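PDB 4R7F: uncharacterized protein from Parabacteroides merdae, which is of unknown function but contains three immunoglobulin-like beta-sandwich domains, the first probably related to plug proteins of the type 9 secretion system. Local coordinates for residues H59-W64 against R386-I391; G114-Q119 against F135-P140; C299-D304 against Y326-K331. All blocks are in the same frame, centred on the assembly; numbering follows the deposited sequence.

Contact 1. Residues H59-W64 against R386-I391; sequences HCNADW and RYDRLI
Strand 53-60 ends at C60 and the chain folds into a type I beta turn from N61 to W64; beside it passes the loop that leads into strand 389-397, with the CA atoms of N61 and D388 5.2 Å apart. No backbone-to-backbone hydrogen bond joins the two segments; each lends a side chain to a backbone amide of the other. D388 aims its carboxylate at the turn, where OD2 accepts A62 N through its anti lone pair at 2.8 Å, an almost straight bond (172°). In return, N61 OD1 accepts D388 N at 3.1 Å, the donor standing above the plane of the amide carbonyl. The other carboxylate oxygen, OD1, forms a salt bridge with K182, which would be expected to favour the ionised form. One water donates to both C60 O and D388 O. Before the turn, H59, its CG anti to the backbone N, brings CE1 to 3.6 Å from Y387 CD2, the two rings oblique at 75°; S67 OG and S113 O hold its ring nitrogens. This is consistent with an interface between two immunoglobulin-like sandwiches, joining the E-set-like first domain to the sheet of strands 181-187, 373-380 and 389-397.

Contact 2. Residues G114-Q119 against F135-P140; sequences GNYAIQ and FSVVEP
F135 pairs with Y116 as an antiparallel hydrogen-bonded pair: Y116 N reaches F135 O at 2.9 Å, nearly along the C=O axis, and F135 N returns to Y116 O at 3.1 Å. The phenyl group takes the crowded first torsion, with CG between the backbone N and the carbonyl carbon (chi1 63°), and so comes to lie near the partner strand. There Y116 CB packs over one face as a CH-pi contact, 4.1 Å from the F135 ring centroid, while I118 CG1 meets the ring edge, 3.6 Å from F135 CE1. The tyrosine ring is turned only 18° from the phenyl plane, yet the two are slid so far apart that they barely overlap. At S136 the side chains switch to the opposite face of the sheet, and S136 OG donates to N115 OD1 at 2.7 Å. That oxygen is also bonded to Y379 OH and N115 ND2 to N61 O, so the amide is fixed in rotation; a bound Tris molecule, probably from the crystallisation liquor, lies about 4 Å from the serine side chain. Strands 114-122 and 129-138 form a beta hairpin here, in the mixed sheet of the E-set-like domain. V137 returns to the face of Y116, whose CD1 touches V137 CG2 at 3.6 Å; Y116 OH is bonded to V112 O. G114 N donates to V137 O and V137 N to G114 O, both at 2.8 Å, and G114 has backbone angles at which a CB would strike the preceding carbonyl oxygen. Beyond the strand, E139 OE2 is held by S113 OG.

Contact 3. Residues C299-D304 against Y326-K331; sequences CDPLPD and YNFETK
C299, just past the end of strand 290-298, contributes its carbonyl: Y326 OH donates to C299 O at 2.7 Å, in the carbonyl plane and on a lone pair, with the oxygen lying at the edge of the tyrosine ring. D300 carries the chain past the hydroxyl, its CA 3.6 Å from Y326 OH. P301 then lays its ring across the tyrosine. Its CB stands over the centre of the Y326 ring, 3.7 Å from the centroid and only 2° off the normal, a well-centred CH-pi contact, while P301 CD rests 3.6 Å from Y326 CZ. Y326 reaches this place with CG anti to the backbone N (chi1 -169°). An alanine here would probably loosen the loop, because the hydroxyl bond to C299 and the aromatic surface beneath P301 would both be lost. F328 extends the apolar patch: Y326 CD2 sits over the centre of its ring, and P301 CG approaches F328 CE2 at 4.2 Å. N327 starts an Asx motif, its OD1 accepting T330 N. The contact lies on the protein surface, where strand 325-327, outermost in its sheet within the chain, adjoins strand 332-340; Y333 of that strand meets the Y326 ring edge-to-face and bonds through its hydroxyl to L302 N.

Contacts 1 and 2 form one continuous region, their centres 8 Å apart, because strands 53-60 and 114-122 are neighbours in the same sheet. C60 N lies 2.7 Å from N115 O, a probable hydrogen bond, and R389 NE makes a 2.8 Å salt bridge to E139 OE2, tying the residue just after strand 129-138 to strand 389-397. Contact 3 stands apart on the opposite side of the chain's centre, with its centre about 42 Å from that of contact 1 and 41 Å from that of contact 2. None of the three includes E223, D269, D271 or Q371, the residues that bind magnesium.

Contact 1. Residues H59-W64 against R386-I391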
loop_
_atom_site.group_PDB
_atom_site.type_symbol
_atom_site.label_atom_id
_atom_site.label_comp_id
_atom_site.label_asym_id
_atom_site.label_seq_id
_atom_site.Cartn_x
_atom_site.Cartn_y
_atom_site.Cartn_z
ATOM N N HIS A 59 16.959 -24.621 11.857
ATOM C CA HIS A 59 16.457 -23.554 12.666
ATOM C C HIS A 59 17.605 -22.589 13.001
ATOM O O HIS A 59 18.677 -23.030 13.446
ATOM C CB HIS A 59 15.811 -24.062 13.942
ATOM C CG HIS A 59 15.144 -22.972 14.714
ATOM N ND1 HIS A 59 15.786 -22.256 15.701
ATOM C CD2 HIS A 59 13.920 -22.410 14.579
ATOM C CE1 HIS A 59 14.962 -21.346 16.184
ATOM N NE2 HIS A 59 13.834 -21.398 15.499
ATOM N N CYS A 60 17.343 -21.278 12.823
ATOM C CA CYS A 60 18.341 -20.242 13.016
ATOM C C CYS A 60 17.951 -19.214 14.047
ATOM O O CYS A 60 16.794 -18.949 14.312
ATOM C CB CYS A 60 18.627 -19.517 11.690
ATOM S SG CYS A 60 19.185 -20.602 10.361
ATOM N N ASN A 61 18.959 -18.589 14.606
ATOM C CA ASN A 61 18.739 -17.460 15.491
ATOM C C ASN A 61 18.512 -16.164 14.726
ATOM O O ASN A 61 18.485 -16.167 13.497
ATOM C CB ASN A 61 19.873 -17.417 16.519
ATOM C CG ASN A 61 19.632 -18.432 17.642
ATOM O OD1 ASN A 61 18.471 -18.805 17.931
ATOM N ND2 ASN A 61 20.695 -18.908 18.245
ATOM N N ALA A 62 18.297 -15.069 15.445
ATOM C CA ALA A 62 17.918 -13.809 14.842
ATOM C C ALA A 62 18.880 -13.366 13.745
ATOM O O ALA A 62 18.444 -12.851 12.722
ATOM C CB ALA A 62 17.815 -12.740 15.903
ATOM N N ASP A 63 20.174 -13.590 13.957
ATOM C CA ASP A 63 21.206 -13.189 13.000
ATOM C C ASP A 63 21.467 -14.204 11.879
ATOM O O ASP A 63 22.397 -14.042 11.103
ATOM C CB ASP A 63 22.526 -12.829 13.707
ATOM C CG ASP A 63 23.223 -14.035 14.350
ATOM O OD1 ASP A 63 22.668 -15.144 14.385
ATOM O OD2 ASP A 63 24.341 -13.849 14.851
ATOM N N TRP A 64 20.616 -15.211 11.775
ATOM C CA TRP A 64 20.675 -16.221 10.697
ATOM C C TRP A 64 21.877 -17.144 10.792
ATOM O O TRP A 64 22.247 -17.766 9.811
ATOM C CB TRP A 64 20.545 -15.572 9.307
ATOM C CG TRP A 64 19.159 -15.171 9.012
ATOM C CD1 TRP A 64 18.612 -13.906 9.128
ATOM C CD2 TRP A 64 18.097 -16.025 8.593
ATOM N NE1 TRP A 64 17.273 -13.937 8.792
ATOM C CE2 TRP A 64 16.935 -15.219 8.453
ATOM C CE3 TRP A 64 18.006 -17.383 8.319
ATOM C CZ2 TRP A 64 15.723 -15.733 8.034
ATOM C CZ3 TRP A 64 16.789 -17.896 7.896
ATOM C CH2 TRP A 64 15.667 -17.065 7.746
ATOM N N ARG A 386 16.727 -20.908 24.960
ATOM C CA ARG A 386 17.711 -21.627 24.152
ATOM C C ARG A 386 17.799 -21.114 22.711
ATOM O O ARG A 386 18.662 -21.559 21.939
ATOM C CB ARG A 386 17.395 -23.125 24.172
ATOM C CG ARG A 386 17.430 -23.745 25.559
ATOM C CD ARG A 386 16.908 -25.185 25.592
ATOM N NE ARG A 386 17.246 -26.021 24.421
ATOM C CZ ARG A 386 18.469 -26.459 24.125
ATOM N NH1 ARG A 386 19.503 -26.100 24.867
ATOM N NH2 ARG A 386 18.678 -27.246 23.069
ATOM N N TYR A 387 16.900 -20.198 22.340
ATOM C CA TYR A 387 16.749 -19.764 20.942
ATOM C C TYR A 387 15.985 -18.445 20.839
ATOM O O TYR A 387 15.321 -18.016 21.788
ATOM C CB TYR A 387 16.067 -20.835 20.086
ATOM C CG TYR A 387 14.584 -20.953 20.309
ATOM C CD1 TYR A 387 14.077 -21.551 21.471
ATOM C CD2 TYR A 387 13.678 -20.425 19.393
ATOM C CE1 TYR A 387 12.702 -21.622 21.710
ATOM C CE2 TYR A 387 12.298 -20.507 19.612
ATOM C CZ TYR A 387 11.815 -21.112 20.766
ATOM O OH TYR A 387 10.457 -21.214 20.980
ATOM N N ASP A 388 16.129 -17.802 19.684
ATOM C CA ASP A 388 15.495 -16.534 19.397
ATOM C C ASP A 388 14.110 -16.774 18.799
ATOM O O ASP A 388 13.982 -17.268 17.668
ATOM C CB ASP A 388 16.307 -15.744 18.383
ATOM C CG ASP A 388 17.582 -15.150 18.958
ATOM O OD1 ASP A 388 17.633 -14.840 20.157
ATOM O OD2 ASP A 388 18.543 -14.956 18.183
ATOM N N ARG A 389 13.086 -16.388 19.559
ATOM C CA ARG A 389 11.712 -16.337 19.057
ATOM C C ARG A 389 11.489 -15.077 18.279
ATOM O O ARG A 389 12.058 -14.025 18.602
ATOM C CB ARG A 389 10.720 -16.383 20.209
ATOM C CG ARG A 389 10.727 -17.717 20.937
ATOM C CD ARG A 389 10.119 -17.595 22.319
ATOM N NE ARG A 389 8.678 -17.347 22.248
ATOM C CZ ARG A 389 7.931 -17.037 23.305
ATOM N NH1 ARG A 389 8.494 -16.883 24.487
ATOM N NH2 ARG A 389 6.626 -16.849 23.192
ATOM N N LEU A 390 10.651 -15.192 17.261
ATOM C CA LEU A 390 10.256 -14.071 16.480
ATOM C C LEU A 390 8.845 -13.700 16.940
ATOM O O LEU A 390 7.888 -14.389 16.610
ATOM C CB LEU A 390 10.306 -14.459 15.000
ATOM C CG LEU A 390 9.812 -13.436 13.986
ATOM C CD1 LEU A 390 10.573 -12.149 14.178
ATOM C CD2 LEU A 390 9.929 -13.902 12.539
ATOM N N ILE A 391 8.736 -12.620 17.706
ATOM C CA ILE A 391 7.507 -12.259 18.387
ATOM C C ILE A 391 6.735 -11.131 17.710
ATOM O O ILE A 391 5.604 -10.815 18.068
ATOM C CB ILE A 391 7.761 -11.918 19.877
ATOM C CG1 ILE A 391 8.684 -10.721 20.077
ATOM C CG2 ILE A 391 8.274 -13.137 20.626
ATOM C CD1 ILE A 391 8.590 -10.123 21.471
HETATM O O HOH W 1 15.190 -16.947 15.275
HETATM O O HOH W 2 20.481 -21.047 19.956
HETATM O O HOH W 3 21.235 -13.706 16.917
#

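Contact 2. Residues G114-Q119 against F135-P140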
loop_
_atom_site.group_PDB
_atom_site.type_symbol
_atom_site.label_atom_id
_atom_site.label_comp_id
_atom_site.label_asym_id
_atom_site.label_seq_id
_atom_site.Cartn_x
_atom_site.Cartn_y
_atom_site.Cartn_z
ATOM N N GLY A 114 10.664 -18.327 14.674
ATOM C CA GLY A 114 12.060 -17.961 14.416
ATOM C C GLY A 114 12.408 -18.017 12.946
ATOM O O GLY A 114 11.519 -18.071 12.065
ATOM N N ASN A 115 13.713 -18.020 12.693
ATOM C CA ASN A 115 14.242 -18.030 11.345
ATOM C C ASN A 115 14.490 -19.477 10.872
ATOM O O ASN A 115 15.100 -20.266 11.602
ATOM C CB ASN A 115 15.530 -17.237 11.331
ATOM C CG ASN A 115 15.299 -15.741 11.428
ATOM O OD1 ASN A 115 14.205 -15.252 11.153
ATOM N ND2 ASN A 115 16.329 -15.007 11.856
ATOM N N TYR A 116 14.021 -19.815 9.681
ATOM C CA TYR A 116 14.234 -21.170 9.105
ATOM C C TYR A 116 14.981 -21.118 7.770
ATOM O O TYR A 116 14.711 -20.253 6.929
ATOM C CB TYR A 116 12.916 -21.919 8.893
ATOM C CG TYR A 116 12.254 -22.362 10.177
ATOM C CD1 TYR A 116 11.366 -21.534 10.857
ATOM C CD2 TYR A 116 12.528 -23.593 10.720
ATOM C CE1 TYR A 116 10.793 -21.924 12.055
ATOM C CE2 TYR A 116 11.951 -23.992 11.907
ATOM C CZ TYR A 116 11.092 -23.158 12.566
ATOM O OH TYR A 116 10.531 -23.594 13.721
ATOM N N ALA A 117 15.931 -22.044 7.599
ATOM C CA ALA A 117 16.648 -22.208 6.366
ATOM C C ALA A 117 16.433 -23.610 5.818
ATOM O O ALA A 117 16.695 -24.620 6.485
ATOM C CB ALA A 117 18.109 -21.934 6.573
ATOM N N ILE A 118 15.934 -23.657 4.585
ATOM C CA ILE A 118 15.635 -24.900 3.896
ATOM C C ILE A 118 16.773 -25.196 2.948
ATOM O O ILE A 118 16.967 -24.464 1.983
ATOM C CB ILE A 118 14.324 -24.801 3.088
ATOM C CG1 ILE A 118 13.150 -24.510 4.008
ATOM C CG2 ILE A 118 14.064 -26.086 2.343
ATOM C CD1 ILE A 118 13.097 -25.361 5.260
ATOM N N GLN A 119 17.538 -26.254 3.209
ATOM C CA GLN A 119 18.665 -26.580 2.335
ATOM C C GLN A 119 18.239 -27.734 1.479
ATOM O O GLN A 119 17.739 -28.710 1.997
ATOM C CB GLN A 119 19.881 -26.951 3.137
ATOM C CG GLN A 119 20.155 -25.948 4.207
ATOM C CD GLN A 119 21.611 -25.787 4.460
ATOM O OE1 GLN A 119 22.211 -26.513 5.255
ATOM N NE2 GLN A 119 22.202 -24.823 3.778
ATOM N N PHE A 135 13.146 -18.210 5.234
ATOM C CA PHE A 135 11.899 -17.547 5.584
ATOM C C PHE A 135 11.778 -17.546 7.099
ATOM O O PHE A 135 12.524 -18.241 7.811
ATOM C CB PHE A 135 10.678 -18.238 4.949
ATOM C CG PHE A 135 10.460 -19.646 5.422
ATOM C CD1 PHE A 135 11.065 -20.711 4.772
ATOM C CD2 PHE A 135 9.670 -19.909 6.539
ATOM C CE1 PHE A 135 10.888 -22.012 5.229
ATOM C CE2 PHE A 135 9.495 -21.202 7.014
ATOM C CZ PHE A 135 10.104 -22.254 6.352
ATOM N N SER A 136 10.850 -16.754 7.600
ATOM C CA SER A 136 10.677 -16.675 9.030
ATOM C C SER A 136 9.249 -17.037 9.434
ATOM O O SER A 136 8.294 -16.862 8.665
ATOM C CB SER A 136 11.002 -15.267 9.511
ATOM O OG SER A 136 12.362 -14.914 9.278
ATOM N N VAL A 137 9.130 -17.503 10.664
ATOM C CA VAL A 137 7.866 -17.886 11.238
ATOM C C VAL A 137 7.644 -17.075 12.496
ATOM O O VAL A 137 8.461 -17.152 13.440
ATOM C CB VAL A 137 7.892 -19.359 11.602
ATOM C CG1 VAL A 137 6.650 -19.730 12.391
ATOM C CG2 VAL A 137 8.018 -20.201 10.335
ATOM N N VAL A 138 6.565 -16.272 12.491
ATOM C CA VAL A 138 6.264 -15.340 13.592
ATOM C C VAL A 138 5.122 -15.860 14.501
ATOM O O VAL A 138 4.173 -16.469 14.020
ATOM C CB VAL A 138 5.997 -13.896 13.071
ATOM C CG1 VAL A 138 4.872 -13.812 12.042
ATOM C CG2 VAL A 138 5.722 -12.940 14.214
ATOM N N GLU A 139 5.297 -15.690 15.811
ATOM C CA GLU A 139 4.219 -15.804 16.812
ATOM C C GLU A 139 3.908 -14.395 17.250
ATOM O O GLU A 139 4.587 -13.830 18.086
ATOM C CB GLU A 139 4.611 -16.695 18.006
ATOM C CG GLU A 139 5.974 -16.398 18.619
ATOM C CD GLU A 139 6.379 -17.349 19.735
ATOM O OE1 GLU A 139 5.560 -17.550 20.647
ATOM O OE2 GLU A 139 7.531 -17.856 19.709
ATOM N N PRO A 140 2.902 -13.792 16.635
ATOM C CA PRO A 140 2.747 -12.352 16.742
ATOM C C PRO A 140 2.102 -11.902 18.047
ATOM O O PRO A 140 0.938 -11.565 18.093
ATOM C CB PRO A 140 1.847 -12.023 15.544
ATOM C CG PRO A 140 1.006 -13.255 15.396
ATOM C CD PRO A 140 1.952 -14.395 15.677
#

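Contact 3. Residues C299-D304 against Y326-K331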
loop_
_atom_site.group_PDB
_atom_site.type_symbol
_atom_site.label_atom_id
_atom_site.label_comp_id
_atom_site.label_asym_id
_atom_site.label_seq_id
_atom_site.Cartn_x
_atom_site.Cartn_y
_atom_site.Cartn_z
ATOM N N CYS A 299 28.764 4.086 -18.472
ATOM C CA CYS A 299 29.353 5.139 -17.693
ATOM C C CYS A 299 30.782 4.772 -17.614
ATOM O O CYS A 299 31.167 3.647 -18.017
ATOM C CB CYS A 299 28.725 5.257 -16.308
ATOM S SG CYS A 299 28.771 3.765 -15.321
ATOM N N ASP A 300 31.574 5.728 -17.151
ATOM C CA ASP A 300 32.992 5.501 -16.881
ATOM C C ASP A 300 33.050 4.570 -15.710
ATOM O O ASP A 300 32.108 4.574 -14.916
ATOM C CB ASP A 300 33.648 6.812 -16.473
ATOM C CG ASP A 300 33.965 7.709 -17.671
ATOM O OD1 ASP A 300 33.850 7.272 -18.859
ATOM O OD2 ASP A 300 34.383 8.840 -17.404
ATOM N N PRO A 301 34.134 3.777 -15.579
ATOM C CA PRO A 301 34.120 2.879 -14.441
ATOM C C PRO A 301 34.265 3.655 -13.129
ATOM O O PRO A 301 35.034 4.620 -13.041
ATOM C CB PRO A 301 35.325 1.977 -14.686
ATOM C CG PRO A 301 36.308 2.882 -15.365
ATOM C CD PRO A 301 35.436 3.752 -16.276
ATOM N N LEU A 302 33.520 3.217 -12.124
ATOM C CA LEU A 302 33.577 3.804 -10.822
ATOM C C LEU A 302 34.760 3.244 -10.054
ATOM O O LEU A 302 34.907 2.028 -9.929
ATOM C CB LEU A 302 32.288 3.552 -10.037
ATOM C CG LEU A 302 31.060 4.373 -10.417
ATOM C CD1 LEU A 302 30.599 3.993 -11.803
ATOM C CD2 LEU A 302 29.929 4.071 -9.436
ATOM N N PRO A 303 35.592 4.140 -9.512
ATOM C CA PRO A 303 36.803 3.777 -8.767
ATOM C C PRO A 303 36.516 3.295 -7.365
ATOM O O PRO A 303 35.469 3.603 -6.820
ATOM C CB PRO A 303 37.572 5.098 -8.689
ATOM C CG PRO A 303 36.520 6.156 -8.778
ATOM C CD PRO A 303 35.456 5.603 -9.679
ATOM N N ASP A 304 37.452 2.536 -6.802
ATOM C CA ASP A 304 37.417 2.158 -5.390
ATOM C C ASP A 304 36.180 1.325 -5.027
ATOM O O ASP A 304 35.656 1.449 -3.929
ATOM C CB ASP A 304 37.474 3.413 -4.504
ATOM C CG ASP A 304 38.619 4.367 -4.890
ATOM O OD1 ASP A 304 39.742 3.878 -5.141
ATOM O OD2 ASP A 304 38.385 5.602 -4.944
ATOM N N TYR A 326 33.559 -4.846 -16.286
ATOM C CA TYR A 326 33.580 -3.586 -17.045
ATOM C C TYR A 326 34.264 -3.836 -18.369
ATOM O O TYR A 326 35.357 -4.371 -18.439
ATOM C CB TYR A 326 34.275 -2.468 -16.270
ATOM C CG TYR A 326 34.065 -1.119 -16.902
ATOM C CD1 TYR A 326 32.887 -0.411 -16.699
ATOM C CD2 TYR A 326 35.024 -0.569 -17.741
ATOM C CE1 TYR A 326 32.673 0.808 -17.330
ATOM C CE2 TYR A 326 34.819 0.645 -18.365
ATOM C CZ TYR A 326 33.642 1.324 -18.171
ATOM O OH TYR A 326 33.448 2.527 -18.797
ATOM N N ASN A 327 33.555 -3.505 -19.429
ATOM C CA ASN A 327 34.057 -3.590 -20.758
ATOM C C ASN A 327 34.763 -2.275 -21.137
ATOM O O ASN A 327 34.114 -1.283 -21.468
ATOM C CB ASN A 327 32.898 -3.868 -21.720
ATOM C CG ASN A 327 33.372 -4.064 -23.149
ATOM O OD1 ASN A 327 34.424 -3.576 -23.537
ATOM N ND2 ASN A 327 32.655 -4.838 -23.886
ATOM N N PHE A 328 36.098 -2.272 -21.125
ATOM C CA PHE A 328 36.846 -1.070 -21.489
ATOM C C PHE A 328 36.907 -0.805 -22.982
ATOM O O PHE A 328 37.355 0.234 -23.373
ATOM C CB PHE A 328 38.261 -1.131 -20.935
ATOM C CG PHE A 328 38.322 -1.073 -19.447
ATOM C CD1 PHE A 328 38.073 -2.211 -18.689
ATOM C CD2 PHE A 328 38.649 0.115 -18.798
ATOM C CE1 PHE A 328 38.182 -2.164 -17.317
ATOM C CE2 PHE A 328 38.708 0.176 -17.411
ATOM C CZ PHE A 328 38.466 -0.964 -16.668
ATOM N N GLU A 329 36.478 -1.729 -23.829
ATOM C CA GLU A 329 36.358 -1.395 -25.221
ATOM C C GLU A 329 35.146 -0.468 -25.418
ATOM O O GLU A 329 35.241 0.552 -26.095
ATOM C CB GLU A 329 36.197 -2.655 -26.091
ATOM C CG GLU A 329 37.399 -3.586 -26.108
ATOM C CD GLU A 329 38.589 -3.012 -26.878
ATOM O OE1 GLU A 329 38.467 -2.760 -28.099
ATOM O OE2 GLU A 329 39.664 -2.813 -26.255
ATOM N N THR A 330 34.011 -0.860 -24.856
ATOM C CA THR A 330 32.764 -0.135 -25.046
ATOM C C THR A 330 32.526 0.943 -24.031
ATOM O O THR A 330 31.593 1.689 -24.222
ATOM C CB THR A 330 31.531 -1.036 -24.981
ATOM O OG1 THR A 330 31.552 -1.765 -23.750
ATOM C CG2 THR A 330 31.520 -1.984 -26.161
ATOM N N LYS A 331 33.360 1.016 -22.989
ATOM C CA LYS A 331 33.140 1.843 -21.794
ATOM C C LYS A 331 31.791 1.615 -21.093
ATOM O O LYS A 331 31.034 2.553 -20.806
ATOM C CB LYS A 331 33.342 3.321 -22.114
ATOM C CG LYS A 331 34.681 3.650 -22.756
ATOM C CD LYS A 331 35.860 3.265 -21.876
ATOM C CE LYS A 331 37.165 3.323 -22.677
ATOM N NZ LYS A 331 38.305 2.716 -21.924
#